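PDB 3FK8: disulphide isomerase from Xylella fastidiosa, which probably acts as a thioredoxin-fold oxidoreductase of the disulphide isomerase type, thought to rearrange disulphide bonds in other proteins. Local coordinates for residues A[30-35]-A[63-68]; A[57-62]-A[127-132]; A[82-87]-A[102-107]; A[93-98]-A[111-116]. All blocks are in the same frame, centred on the assembly; numbering follows the deposited sequence.

Contact 1. Residues A[30-35]-A[63-68]; sequences KPTLLV and HFEVVK
Leu33 and Val66 stand side by side in parallel strands 32-35 and 65-68, which open and close a beta-alpha-beta crossover of the thioredoxin-like fold, and the pair shows how a tightly bonded ladder can border on solvent. The tight part is the backbone. Leu33 uses both of its polar backbone atoms on the partner strand: its N gives a 2.7 Å bond to Glu65 O, nearly straight at 174°, and its O takes one of 2.9 Å from Val67 N. The flanking rungs are Glu65 N to Pro31 O and Val35 N to Val67 O. The alternate residues Thr32 and Leu34 turn their backbone polar groups to strand 94-98 instead. Over one face of the sheet Leu34 and Val67 point the same way, with Leu34 CD2 4.0 Å from Val67 CB; Val67 also touches Ala21 of helix 14-28, and Leu34 touches Tyr84. On the other face Leu33 packs against Phe128 of helix 121-132, while Val66 lies exposed and meets Leu33 less closely.

The start of the strands is polar and partly exposed. In the conformer described, Lys30 bends at chi3 (81°) and lays CE 3.5 Å from Phe64 N; its NZ is hydrogen-bonded to Ala61 O, and the salt bridge from Lys30 NZ to Glu65 OE2 is long at 3.9 Å. Close by, the Phe64 side chain crosses that of Pro31 at about a right angle, and its ring receives two carbons obliquely: Pro31 CG at 3.8 Å and Leu33 CB at 4.0 Å, both measured to Phe64 CD1.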
loop_
_atom_site.group_PDB
_atom_site.type_symbol
_atom_site.label_atom_id
_atom_site.label_comp_id
_atom_site.label_asym_id
_atom_site.label_seq_id
_atom_site.Cartn_x
_atom_site.Cartn_y
_atom_site.Cartn_z
ATOM N N LYS A 30 -9.934 8.076 9.487
ATOM C CA LYS A 30 -8.950 7.008 9.400
ATOM C C LYS A 30 -7.819 7.402 8.474
ATOM O O LYS A 30 -8.015 8.164 7.528
ATOM C CB LYS A 30 -9.564 5.727 8.852
ATOM C CG LYS A 30 -10.520 5.033 9.810
ATOM C CD LYS A 30 -11.411 4.124 9.037
ATOM C CE LYS A 30 -10.745 2.826 8.723
ATOM N NZ LYS A 30 -11.777 1.803 8.420
ATOM N N PRO A 31 -6.619 6.913 8.767
ATOM C CA PRO A 31 -5.524 7.067 7.792
ATOM C C PRO A 31 -5.775 6.233 6.527
ATOM O O PRO A 31 -6.543 5.236 6.546
ATOM C CB PRO A 31 -4.321 6.523 8.564
ATOM C CG PRO A 31 -4.875 5.560 9.542
ATOM C CD PRO A 31 -6.227 6.084 9.925
ATOM N N THR A 32 -5.142 6.640 5.439
ATOM C CA THR A 32 -5.181 5.905 4.183
ATOM C C THR A 32 -3.830 5.244 3.935
ATOM O O THR A 32 -2.781 5.851 4.145
ATOM C CB THR A 32 -5.508 6.848 3.041
ATOM O OG1 THR A 32 -6.789 7.423 3.281
ATOM C CG2 THR A 32 -5.503 6.132 1.669
ATOM N N LEU A 33 -3.870 3.985 3.524
ATOM C CA LEU A 33 -2.696 3.230 3.166
ATOM C C LEU A 33 -2.597 3.142 1.647
ATOM O O LEU A 33 -3.488 2.619 0.990
ATOM C CB LEU A 33 -2.891 1.853 3.742
ATOM C CG LEU A 33 -1.836 0.830 3.536
ATOM C CD1 LEU A 33 -0.557 1.290 4.247
ATOM C CD2 LEU A 33 -2.268 -0.546 4.056
ATOM N N LEU A 34 -1.541 3.725 1.117
ATOM C CA LEU A 34 -1.233 3.611 -0.308
ATOM C C LEU A 34 -0.171 2.512 -0.492
ATOM O O LEU A 34 0.899 2.587 0.126
ATOM C CB LEU A 34 -0.664 4.911 -0.812
ATOM C CG LEU A 34 -1.465 6.186 -0.626
ATOM C CD1 LEU A 34 -0.822 7.395 -1.285
ATOM C CD2 LEU A 34 -2.888 5.996 -1.122
ATOM N N VAL A 35 -0.497 1.516 -1.301
ATOM C CA VAL A 35 0.403 0.383 -1.522
ATOM C C VAL A 35 0.859 0.421 -2.952
ATOM O O VAL A 35 0.052 0.248 -3.882
ATOM C CB VAL A 35 -0.259 -0.987 -1.220
ATOM C CG1 VAL A 35 0.773 -2.077 -1.320
ATOM C CG2 VAL A 35 -0.949 -0.950 0.161
ATOM N N HIS A 63 -8.540 -0.249 10.516
ATOM C CA HIS A 63 -7.700 0.922 10.729
ATOM C C HIS A 63 -7.431 1.812 9.553
ATOM O O HIS A 63 -7.073 2.975 9.779
ATOM C CB HIS A 63 -6.375 0.487 11.315
ATOM C CG HIS A 63 -6.510 0.004 12.702
ATOM N ND1 HIS A 63 -6.555 -1.332 13.002
ATOM C CD2 HIS A 63 -6.687 0.667 13.870
ATOM C CE1 HIS A 63 -6.732 -1.479 14.305
ATOM N NE2 HIS A 63 -6.794 -0.284 14.851
ATOM N N PHE A 64 -7.609 1.339 8.323
ATOM C CA PHE A 64 -7.184 2.091 7.135
ATOM C C PHE A 64 -8.202 2.095 6.048
ATOM O O PHE A 64 -9.008 1.155 5.913
ATOM C CB PHE A 64 -5.936 1.426 6.509
ATOM C CG PHE A 64 -4.741 1.376 7.418
ATOM C CD1 PHE A 64 -3.933 2.510 7.557
ATOM C CD2 PHE A 64 -4.391 0.171 8.085
ATOM C CE1 PHE A 64 -2.838 2.468 8.396
ATOM C CE2 PHE A 64 -3.292 0.133 8.925
ATOM C CZ PHE A 64 -2.498 1.289 9.065
ATOM N N GLU A 65 -8.174 3.149 5.251
ATOM C CA GLU A 65 -8.697 3.079 3.879
ATOM C C GLU A 65 -7.512 2.637 3.047
ATOM O O GLU A 65 -6.365 2.898 3.446
ATOM C CB GLU A 65 -9.192 4.453 3.436
ATOM C CG GLU A 65 -10.409 4.966 4.255
ATOM C CD GLU A 65 -11.634 4.089 4.138
ATOM O OE1 GLU A 65 -11.910 3.540 3.042
ATOM O OE2 GLU A 65 -12.332 3.914 5.172
ATOM N N VAL A 66 -7.719 1.877 1.991
ATOM C CA VAL A 66 -6.557 1.302 1.259
ATOM C C VAL A 66 -6.711 1.505 -0.245
ATOM O O VAL A 66 -7.811 1.364 -0.805
ATOM C CB VAL A 66 -6.481 -0.204 1.454
ATOM C CG1 VAL A 66 -5.276 -0.809 0.728
ATOM C CG2 VAL A 66 -6.434 -0.574 2.900
ATOM N N VAL A 67 -5.603 1.852 -0.897
ATOM C CA VAL A 67 -5.525 1.974 -2.367
ATOM C C VAL A 67 -4.264 1.293 -2.830
ATOM O O VAL A 67 -3.196 1.584 -2.293
ATOM C CB VAL A 67 -5.449 3.440 -2.863
ATOM C CG1 VAL A 67 -5.286 3.520 -4.398
ATOM C CG2 VAL A 67 -6.665 4.215 -2.430
ATOM N N LYS A 68 -4.385 0.425 -3.841
ATOM C CA LYS A 68 -3.225 -0.181 -4.511
ATOM C C LYS A 68 -2.891 0.577 -5.762
ATOM O O LYS A 68 -3.815 0.813 -6.554
ATOM C CB LYS A 68 -3.460 -1.651 -4.825
ATOM C CG LYS A 68 -3.217 -2.567 -3.615
ATOM C CD LYS A 68 -3.366 -4.046 -3.997
ATOM C CE LYS A 68 -4.813 -4.473 -3.885
ATOM N NZ LYS A 68 -5.035 -5.951 -4.128
#

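Contact 2. Residues A[57-62]-A[127-132]; sequences TALIAK and FFAKIT
Leu59 reaches across from helix 57-62 to Phe128 and Ala129 of helix 127-132, and its route explains how two helical segments whose axes pass 10.3 Å apart can still be joined. CB points at the other helix but stops short of it. CG, anti to the backbone N (chi1 177°), carries the chain on across the gap, and only the branch carbons arrive. CD2 makes the main contact, 3.7 Å from Ala129 N and 3.8 Å from Phe128 CB, with Ala129 CB a little farther off; this methyl therefore sits against backbone as much as against side chain. CD1 ends 4.2 Å from Thr132 OG1, a hydroxyl already engaged in a 2.7 Å bond to Ala129 O one turn back, so the methyl approaches a polar atom that has its partner.

Ile60 adds a second point of touch. Its CD1 lies 3.8 Å from Phe128 CG, meeting the ring obliquely, and at a similar distance from Phe128 CB. One face of that ring takes Phe127 CD2, 3.6 Å above the plane and over the centre, a contact between neighbours on the same helix.

The two helical segments run 31° from parallel. Leu47 and Leu51 of helix 42-51 also touch the Phe128 ring, and Leu33 of strand 32-37 meets it from the sheet, placing the ring between the helices and the strands of this thioredoxin-like fold.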
loop_
_atom_site.group_PDB
_atom_site.type_symbol
_atom_site.label_atom_id
_atom_site.label_comp_id
_atom_site.label_asym_id
_atom_site.label_seq_id
_atom_site.Cartn_x
_atom_site.Cartn_y
_atom_site.Cartn_z
ATOM N N THR A 57 -6.609 -9.020 7.261
ATOM C CA THR A 57 -7.753 -8.281 6.658
ATOM C C THR A 57 -8.454 -7.485 7.750
ATOM O O THR A 57 -8.827 -6.337 7.524
ATOM C CB THR A 57 -8.837 -9.231 6.061
ATOM O OG1 THR A 57 -8.325 -9.801 4.878
ATOM C CG2 THR A 57 -10.137 -8.470 5.693
ATOM N N ALA A 58 -8.680 -8.109 8.911
ATOM C CA ALA A 58 -9.407 -7.453 9.966
ATOM C C ALA A 58 -8.620 -6.279 10.477
ATOM O O ALA A 58 -9.192 -5.211 10.694
ATOM C CB ALA A 58 -9.690 -8.440 11.136
ATOM N N LEU A 59 -7.304 -6.451 10.671
ATOM C CA LEU A 59 -6.460 -5.317 11.121
ATOM C C LEU A 59 -6.523 -4.148 10.141
ATOM O O LEU A 59 -6.759 -2.978 10.548
ATOM C CB LEU A 59 -5.041 -5.789 11.207
ATOM C CG LEU A 59 -4.050 -4.692 11.599
ATOM C CD1 LEU A 59 -4.156 -4.289 13.062
ATOM C CD2 LEU A 59 -2.578 -5.080 11.284
ATOM N N ILE A 60 -6.365 -4.455 8.845
ATOM C CA ILE A 60 -6.277 -3.384 7.833
ATOM C C ILE A 60 -7.648 -2.704 7.674
ATOM O O ILE A 60 -7.759 -1.449 7.636
ATOM C CB ILE A 60 -5.800 -3.958 6.470
ATOM C CG1 ILE A 60 -4.353 -4.527 6.565
ATOM C CG2 ILE A 60 -5.841 -2.900 5.377
ATOM C CD1 ILE A 60 -3.285 -3.545 7.068
ATOM N N ALA A 61 -8.710 -3.511 7.611
ATOM C CA ALA A 61 -10.046 -2.942 7.393
ATOM C C ALA A 61 -10.465 -2.046 8.561
ATOM O O ALA A 61 -11.114 -0.992 8.365
ATOM C CB ALA A 61 -11.086 -4.039 7.103
ATOM N N LYS A 62 -10.117 -2.444 9.783
ATOM C CA LYS A 62 -10.501 -1.634 10.933
ATOM C C LYS A 62 -9.802 -0.261 10.968
ATOM O O LYS A 62 -10.382 0.764 11.396
ATOM C CB LYS A 62 -10.203 -2.403 12.201
ATOM C CG LYS A 62 -10.319 -1.553 13.487
ATOM C CD LYS A 62 -10.417 -2.449 14.704
ATOM C CE LYS A 62 -10.858 -1.629 15.913
ATOM N NZ LYS A 62 -9.886 -0.535 16.192
ATOM N N PHE A 127 4.197 -5.400 11.268
ATOM C CA PHE A 127 4.564 -4.171 10.560
ATOM C C PHE A 127 3.361 -3.213 10.535
ATOM O O PHE A 127 3.471 -2.017 10.863
ATOM C CB PHE A 127 5.009 -4.513 9.131
ATOM C CG PHE A 127 5.351 -3.285 8.329
ATOM C CD1 PHE A 127 6.646 -2.805 8.328
ATOM C CD2 PHE A 127 4.367 -2.605 7.618
ATOM C CE1 PHE A 127 6.965 -1.633 7.624
ATOM C CE2 PHE A 127 4.678 -1.421 6.895
ATOM C CZ PHE A 127 5.951 -0.969 6.904
ATOM N N PHE A 128 2.201 -3.694 10.120
ATOM C CA PHE A 128 1.034 -2.831 10.022
ATOM C C PHE A 128 0.425 -2.484 11.379
ATOM O O PHE A 128 -0.018 -1.366 11.614
ATOM C CB PHE A 128 0.006 -3.441 9.036
ATOM C CG PHE A 128 0.480 -3.389 7.610
ATOM C CD1 PHE A 128 0.369 -2.169 6.892
ATOM C CD2 PHE A 128 1.144 -4.439 7.014
ATOM C CE1 PHE A 128 0.847 -2.067 5.596
ATOM C CE2 PHE A 128 1.655 -4.324 5.740
ATOM C CZ PHE A 128 1.514 -3.137 5.027
ATOM N N ALA A 129 0.516 -3.422 12.318
ATOM C CA ALA A 129 0.030 -3.181 13.685
ATOM C C ALA A 129 0.807 -2.043 14.342
ATOM O O ALA A 129 0.199 -1.219 15.057
ATOM C CB ALA A 129 0.119 -4.455 14.529
ATOM N N LYS A 130 2.130 -1.969 14.144
ATOM C CA LYS A 130 2.935 -0.886 14.706
ATOM C C LYS A 130 2.404 0.470 14.274
ATOM O O LYS A 130 2.398 1.418 15.066
ATOM C CB LYS A 130 4.402 -1.035 14.321
ATOM C CG LYS A 130 5.344 -0.123 15.092
ATOM C CD LYS A 130 6.436 -0.935 15.733
ATOM C CE LYS A 130 7.302 -1.589 14.671
ATOM N NZ LYS A 130 6.571 -2.580 13.827
ATOM N N ILE A 131 1.987 0.591 13.001
ATOM C CA ILE A 131 1.449 1.842 12.505
ATOM C C ILE A 131 0.144 2.191 13.247
ATOM O O ILE A 131 -0.122 3.369 13.516
ATOM C CB ILE A 131 1.214 1.744 11.004
ATOM C CG1 ILE A 131 2.538 1.600 10.250
ATOM C CG2 ILE A 131 0.398 2.946 10.502
ATOM C CD1 ILE A 131 2.379 1.037 8.808
ATOM N N THR A 132 -0.630 1.177 13.635
ATOM C CA THR A 132 -1.928 1.421 14.291
ATOM C C THR A 132 -1.783 1.749 15.776
ATOM O O THR A 132 -2.765 2.166 16.393
ATOM C CB THR A 132 -2.914 0.229 14.114
ATOM O OG1 THR A 132 -2.468 -0.901 14.894
ATOM C CG2 THR A 132 -3.041 -0.164 12.636
#

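Contact 3. Residues A[82-87]-A[102-107]. With FMT (formic acid), chain E.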
loop_
_atom_site.group_PDB
_atom_site.type_symbol
_atom_site.label_atom_id
_atom_site.label_comp_id
_atom_site.label_asym_id
_atom_site.label_seq_id
_atom_site.Cartn_x
_atom_site.Cartn_y
_atom_site.Cartn_z
ATOM N N GLN A 82 6.088 10.142 -6.737
ATOM C CA GLN A 82 6.856 11.355 -6.414
ATOM C C GLN A 82 6.080 12.288 -5.496
ATOM O O GLN A 82 6.663 12.926 -4.627
ATOM C CB GLN A 82 7.247 12.080 -7.685
ATOM C CG GLN A 82 8.291 11.338 -8.505
ATOM C CD GLN A 82 8.624 12.095 -9.774
ATOM O OE1 GLN A 82 7.746 12.453 -10.546
ATOM N NE2 GLN A 82 9.913 12.331 -9.993
ATOM N N ALA A 83 4.753 12.365 -5.664
ATOM C CA ALA A 83 3.928 13.303 -4.901
ATOM C C ALA A 83 3.895 12.961 -3.420
ATOM O O ALA A 83 3.686 13.817 -2.588
ATOM C CB ALA A 83 2.503 13.339 -5.458
ATOM N N TYR A 84 4.074 11.659 -3.138
ATOM C CA TYR A 84 3.875 11.109 -1.803
ATOM C C TYR A 84 5.187 10.642 -1.215
ATOM O O TYR A 84 5.209 9.803 -0.306
ATOM C CB TYR A 84 2.775 10.013 -1.808
ATOM C CG TYR A 84 1.420 10.575 -1.900
ATOM C CD1 TYR A 84 0.798 11.126 -0.785
ATOM C CD2 TYR A 84 0.730 10.629 -3.114
ATOM C CE1 TYR A 84 -0.449 11.726 -0.887
ATOM C CE2 TYR A 84 -0.557 11.215 -3.212
ATOM C CZ TYR A 84 -1.159 11.727 -2.086
ATOM O OH TYR A 84 -2.368 12.379 -2.222
ATOM N N GLY A 85 6.287 11.225 -1.687
ATOM C CA GLY A 85 7.566 11.044 -1.029
ATOM C C GLY A 85 8.476 9.963 -1.576
ATOM O O GLY A 85 9.368 9.495 -0.847
ATOM N N ASP A 86 8.299 9.606 -2.852
ATOM C CA ASP A 86 9.135 8.608 -3.543
ATOM C C ASP A 86 9.227 7.269 -2.855
ATOM O O ASP A 86 10.330 6.745 -2.767
ATOM C CB ASP A 86 10.535 9.159 -3.790
ATOM C CG ASP A 86 10.532 10.358 -4.688
ATOM O OD1 ASP A 86 10.064 10.241 -5.843
ATOM O OD2 ASP A 86 11.046 11.412 -4.249
ATOM N N PRO A 87 8.115 6.692 -2.402
ATOM C CA PRO A 87 8.204 5.448 -1.642
ATOM C C PRO A 87 8.877 4.309 -2.436
ATOM O O PRO A 87 9.468 3.432 -1.832
ATOM C CB PRO A 87 6.714 5.102 -1.395
ATOM C CG PRO A 87 5.972 5.847 -2.451
ATOM C CD PRO A 87 6.705 7.110 -2.562
ATOM N N GLY A 102 -5.020 14.314 5.125
ATOM C CA GLY A 102 -4.437 14.383 3.788
ATOM C C GLY A 102 -2.920 14.545 3.748
ATOM O O GLY A 102 -2.348 14.585 2.657
ATOM N N LYS A 103 -2.285 14.592 4.913
ATOM C CA LYS A 103 -0.846 14.769 4.965
ATOM C C LYS A 103 -0.147 13.470 5.267
ATOM O O LYS A 103 -0.576 12.702 6.157
ATOM C CB LYS A 103 -0.495 15.841 6.034
ATOM C CG LYS A 103 -1.109 17.252 5.767
ATOM C CD LYS A 103 -0.602 17.872 4.435
ATOM C CE LYS A 103 -1.130 19.291 4.292
ATOM N NZ LYS A 103 -0.621 20.095 3.134
ATOM N N VAL A 104 0.954 13.225 4.580
ATOM C CA VAL A 104 1.707 11.978 4.788
ATOM C C VAL A 104 2.195 11.865 6.244
ATOM O O VAL A 104 2.718 12.855 6.789
ATOM C CB VAL A 104 2.948 11.992 3.867
ATOM C CG1 VAL A 104 3.921 10.871 4.274
ATOM C CG2 VAL A 104 2.523 11.827 2.414
ATOM N N ARG A 105 2.055 10.690 6.838
ATOM C CA ARG A 105 2.648 10.372 8.143
ATOM C C ARG A 105 3.912 9.580 8.020
ATOM O O ARG A 105 4.877 9.826 8.763
ATOM C CB ARG A 105 1.688 9.537 9.006
ATOM C CG ARG A 105 2.319 9.080 10.329
ATOM C CD ARG A 105 1.423 8.205 11.169
ATOM N NE ARG A 105 2.170 7.713 12.325
ATOM C CZ ARG A 105 1.855 6.621 13.029
ATOM N NH1 ARG A 105 0.799 5.890 12.705
ATOM N NH2 ARG A 105 2.621 6.266 14.048
ATOM N N TYR A 106 3.917 8.567 7.153
ATOM C CA TYR A 106 5.005 7.609 7.123
ATOM C C TYR A 106 5.120 7.074 5.716
ATOM O O TYR A 106 4.110 6.892 5.052
ATOM C CB TYR A 106 4.731 6.465 8.108
ATOM C CG TYR A 106 5.710 5.291 8.012
ATOM C CD1 TYR A 106 7.083 5.426 8.328
ATOM C CD2 TYR A 106 5.265 4.056 7.576
ATOM C CE1 TYR A 106 7.966 4.328 8.236
ATOM C CE2 TYR A 106 6.146 2.974 7.479
ATOM C CZ TYR A 106 7.465 3.101 7.792
ATOM O OH TYR A 106 8.266 1.972 7.675
ATOM N N THR A 107 6.343 6.857 5.271
ATOM C CA THR A 107 6.618 6.217 4.011
ATOM C C THR A 107 7.712 5.144 4.253
ATOM O O THR A 107 8.617 5.344 5.073
ATOM C CB THR A 107 7.070 7.300 2.981
ATOM O OG1 THR A 107 5.991 8.216 2.680
ATOM C CG2 THR A 107 7.530 6.683 1.725
HETATM C C FMT E . -1.942 7.432 11.613
HETATM O O1 FMT E . -1.734 6.320 11.101
HETATM O O2 FMT E . -2.729 8.299 11.193
#
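The ring of Tyr84 meets, at its edge, Val104 of the outermost strand 104-107 of the thioredoxin-like sheet: CG2 of the valine lies in the ring plane, 3.7 Å from Tyr84 CD1. The other flat group, the Arg105 guanidinium, also works through its edge, with formate O1 in its plane at 3.0 Å from Arg105 NH1. That bond is weak (148° at the hydrogen), and NH1 has a further acceptor in Ile131 O. Arg105 runs extended from CG to NE, and its CD also lies against the carbon of the formate, which is probably a remnant of the crystallisation liquor.

Arg105 sits at a classic beta bulge, where it and Tyr106 together face Val97 of strand 94-98. Val104 and Thr107, on the two sides of the bulge, point their CB atoms to the loop after helix 78-83, to which Tyr84 belongs. Tyr84 also packs on Val18 and Leu22 of helix 14-28 and on Leu34, so this surface contact joins the sheet edge to the layer of helix 14-28.

Thr107 is modelled in two conformers. In the one described, its OG1 gives Tyr84 O a weak, doubtful hydrogen bond of 3.5 Å. Its CG2, anti to the backbone N (chi1 -66° for OG1), rests 3.6 Å from Pro87 CB.

Contact 4. Residues A[93-98]-A[111-116]; sequences PAVVVV and GELANA
The cis-proline loop of the thioredoxin fold brings Pro93 against Leu113 in a buried contact. A cis peptide bond precedes Pro93, whose ring touches Cys44 of a probable CxxC motif at the start of helix 42-51, as the cis-proline does in thioredoxins. Segment 111-116 packs on the ring at CG and CD. It is built from two overlapping type I turns, Gly111 to Ala114 and Leu113 to Ala116, the first closed by a 2.9 Å bond from Ala114 N to Gly111 O.

Leu113 carries the contact at both ends of its residue. Its backbone O lies 3.4 Å from both Pro93 CG and Pro93 CD, while the same oxygen accepts a weak bond from Ala116 N. Its side chain crosses Pro93 at about a right angle, CB 4.1 Å from Pro93 CG, and reaches on into the sheet. There Leu113 CD1 meets Val95 CG1 at 3.8 Å, with Val95 CG2 slightly farther away. The valine rotation (chi1 -55°) sets CG1 anti to the carbonyl carbon and wedges CG2 between backbone N and carbonyl carbon, and both methyls thus come near the leucine tip. Phe127 and Phe128 of helix 121-132 also touch Leu113, so the loop packs between that helix and strand 94-98. On the proline, Ala116 adds only its CB.

The backbones themselves are joined through water: one molecule donates to Pro93 O at 2.8 Å and accepts from Leu113 N at 2.9 Å.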
loop_
_atom_site.group_PDB
_atom_site.type_symbol
_atom_site.label_atom_id
_atom_site.label_comp_id
_atom_site.label_asym_id
_atom_site.label_seq_id
_atom_site.Cartn_x
_atom_site.Cartn_y
_atom_site.Cartn_z
ATOM N N PRO A 93 7.271 -4.080 -2.833
ATOM C CA PRO A 93 6.182 -3.143 -2.527
ATOM C C PRO A 93 6.616 -2.095 -1.558
ATOM O O PRO A 93 7.525 -2.305 -0.767
ATOM C CB PRO A 93 5.099 -4.059 -1.919
ATOM C CG PRO A 93 5.906 -5.191 -1.316
ATOM C CD PRO A 93 7.042 -5.418 -2.264
ATOM N N ALA A 94 5.985 -0.938 -1.626
ATOM C CA ALA A 94 6.254 0.207 -0.743
ATOM C C ALA A 94 4.952 0.796 -0.293
ATOM O O ALA A 94 3.954 0.697 -0.988
ATOM C CB ALA A 94 7.094 1.242 -1.452
ATOM N N VAL A 95 4.936 1.395 0.890
ATOM C CA VAL A 95 3.696 1.958 1.398
ATOM C C VAL A 95 3.873 3.410 1.844
ATOM O O VAL A 95 4.979 3.826 2.227
ATOM C CB VAL A 95 2.972 1.094 2.475
ATOM C CG1 VAL A 95 2.664 -0.408 1.986
ATOM C CG2 VAL A 95 3.794 1.002 3.634
ATOM N N VAL A 96 2.771 4.139 1.759
ATOM C CA VAL A 96 2.646 5.478 2.343
ATOM C C VAL A 96 1.419 5.441 3.242
ATOM O O VAL A 96 0.378 4.955 2.834
ATOM C CB VAL A 96 2.474 6.578 1.256
ATOM C CG1 VAL A 96 2.333 7.970 1.874
ATOM C CG2 VAL A 96 3.606 6.536 0.294
ATOM N N VAL A 97 1.533 5.990 4.452
ATOM C CA VAL A 97 0.377 6.151 5.333
ATOM C C VAL A 97 0.082 7.657 5.291
ATOM O O VAL A 97 0.961 8.478 5.586
ATOM C CB VAL A 97 0.728 5.735 6.796
ATOM C CG1 VAL A 97 -0.426 6.042 7.766
ATOM C CG2 VAL A 97 1.147 4.259 6.848
ATOM N N VAL A 98 -1.129 8.018 4.897
ATOM C CA VAL A 98 -1.537 9.416 4.871
ATOM C C VAL A 98 -2.569 9.581 5.987
ATOM O O VAL A 98 -3.550 8.819 6.055
ATOM C CB VAL A 98 -2.170 9.763 3.491
ATOM C CG1 VAL A 98 -2.502 11.264 3.351
ATOM C CG2 VAL A 98 -1.204 9.308 2.373
ATOM N N GLY A 111 13.138 0.180 1.933
ATOM C CA GLY A 111 12.830 -1.125 1.389
ATOM C C GLY A 111 12.341 -2.067 2.472
ATOM O O GLY A 111 12.506 -3.282 2.368
ATOM N N GLU A 112 11.634 -1.505 3.467
ATOM C CA GLU A 112 11.095 -2.282 4.604
ATOM C C GLU A 112 10.279 -3.503 4.178
ATOM O O GLU A 112 10.300 -4.533 4.844
ATOM C CB GLU A 112 10.215 -1.396 5.491
ATOM C CG GLU A 112 10.986 -0.427 6.358
ATOM C CD GLU A 112 11.238 0.940 5.717
ATOM O OE1 GLU A 112 11.276 1.060 4.468
ATOM O OE2 GLU A 112 11.524 1.895 6.491
ATOM N N LEU A 113 9.529 -3.377 3.074
ATOM C CA LEU A 113 8.684 -4.479 2.580
ATOM C C LEU A 113 9.214 -5.077 1.281
ATOM O O LEU A 113 8.541 -5.926 0.700
ATOM C CB LEU A 113 7.221 -4.013 2.403
ATOM C CG LEU A 113 6.595 -3.511 3.700
ATOM C CD1 LEU A 113 5.223 -2.928 3.361
ATOM C CD2 LEU A 113 6.468 -4.620 4.755
ATOM N N ALA A 114 10.431 -4.714 0.884
ATOM C CA ALA A 114 10.901 -5.148 -0.432
ATOM C C ALA A 114 11.230 -6.654 -0.493
ATOM O O ALA A 114 11.407 -7.194 -1.580
ATOM C CB ALA A 114 12.048 -4.282 -0.887
ATOM N N ASN A 115 11.330 -7.304 0.671
ATOM C CA ASN A 115 11.479 -8.764 0.726
ATOM C C ASN A 115 10.259 -9.427 1.322
ATOM O O ASN A 115 10.383 -10.457 1.994
ATOM C CB ASN A 115 12.793 -9.141 1.414
ATOM C CG ASN A 115 13.956 -8.916 0.465
ATOM O OD1 ASN A 115 14.200 -9.730 -0.433
ATOM N ND2 ASN A 115 14.642 -7.774 0.617
ATOM N N ALA A 116 9.065 -8.873 1.053
ATOM C CA ALA A 116 7.837 -9.420 1.664
ATOM C C ALA A 116 7.617 -10.905 1.344
ATOM O O ALA A 116 6.987 -11.593 2.139
ATOM C CB ALA A 116 6.626 -8.599 1.239
HETATM O O HOH W 1 9.242 -1.225 1.156
#

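Three of the four contacts meet in one sheet, ordered 65-70, 32-37, 94-98, 104-107. Contact 1 supplies the first pair. A probable hydrogen bond from Leu34 N to Val96 O (2.9 Å) joins it to contact 4, and another from Arg105 N to Val97 O (2.8 Å) joins contact 4 to contact 3. Contact 2 adds helices on one face: Phe127 CE2 lies 3.9 Å from Leu113 CD1 of contact 4, and Ile131 CG2 lies 4.0 Å from Val97 CG2. The centres of contacts 2 and 3 are about 18 Å apart. Near the probable CxxC site, contact 4 is joined by Val35 of contact 1, which lies close without touching. The formate beside contact 3 also neighbours Pro31 of contact 1.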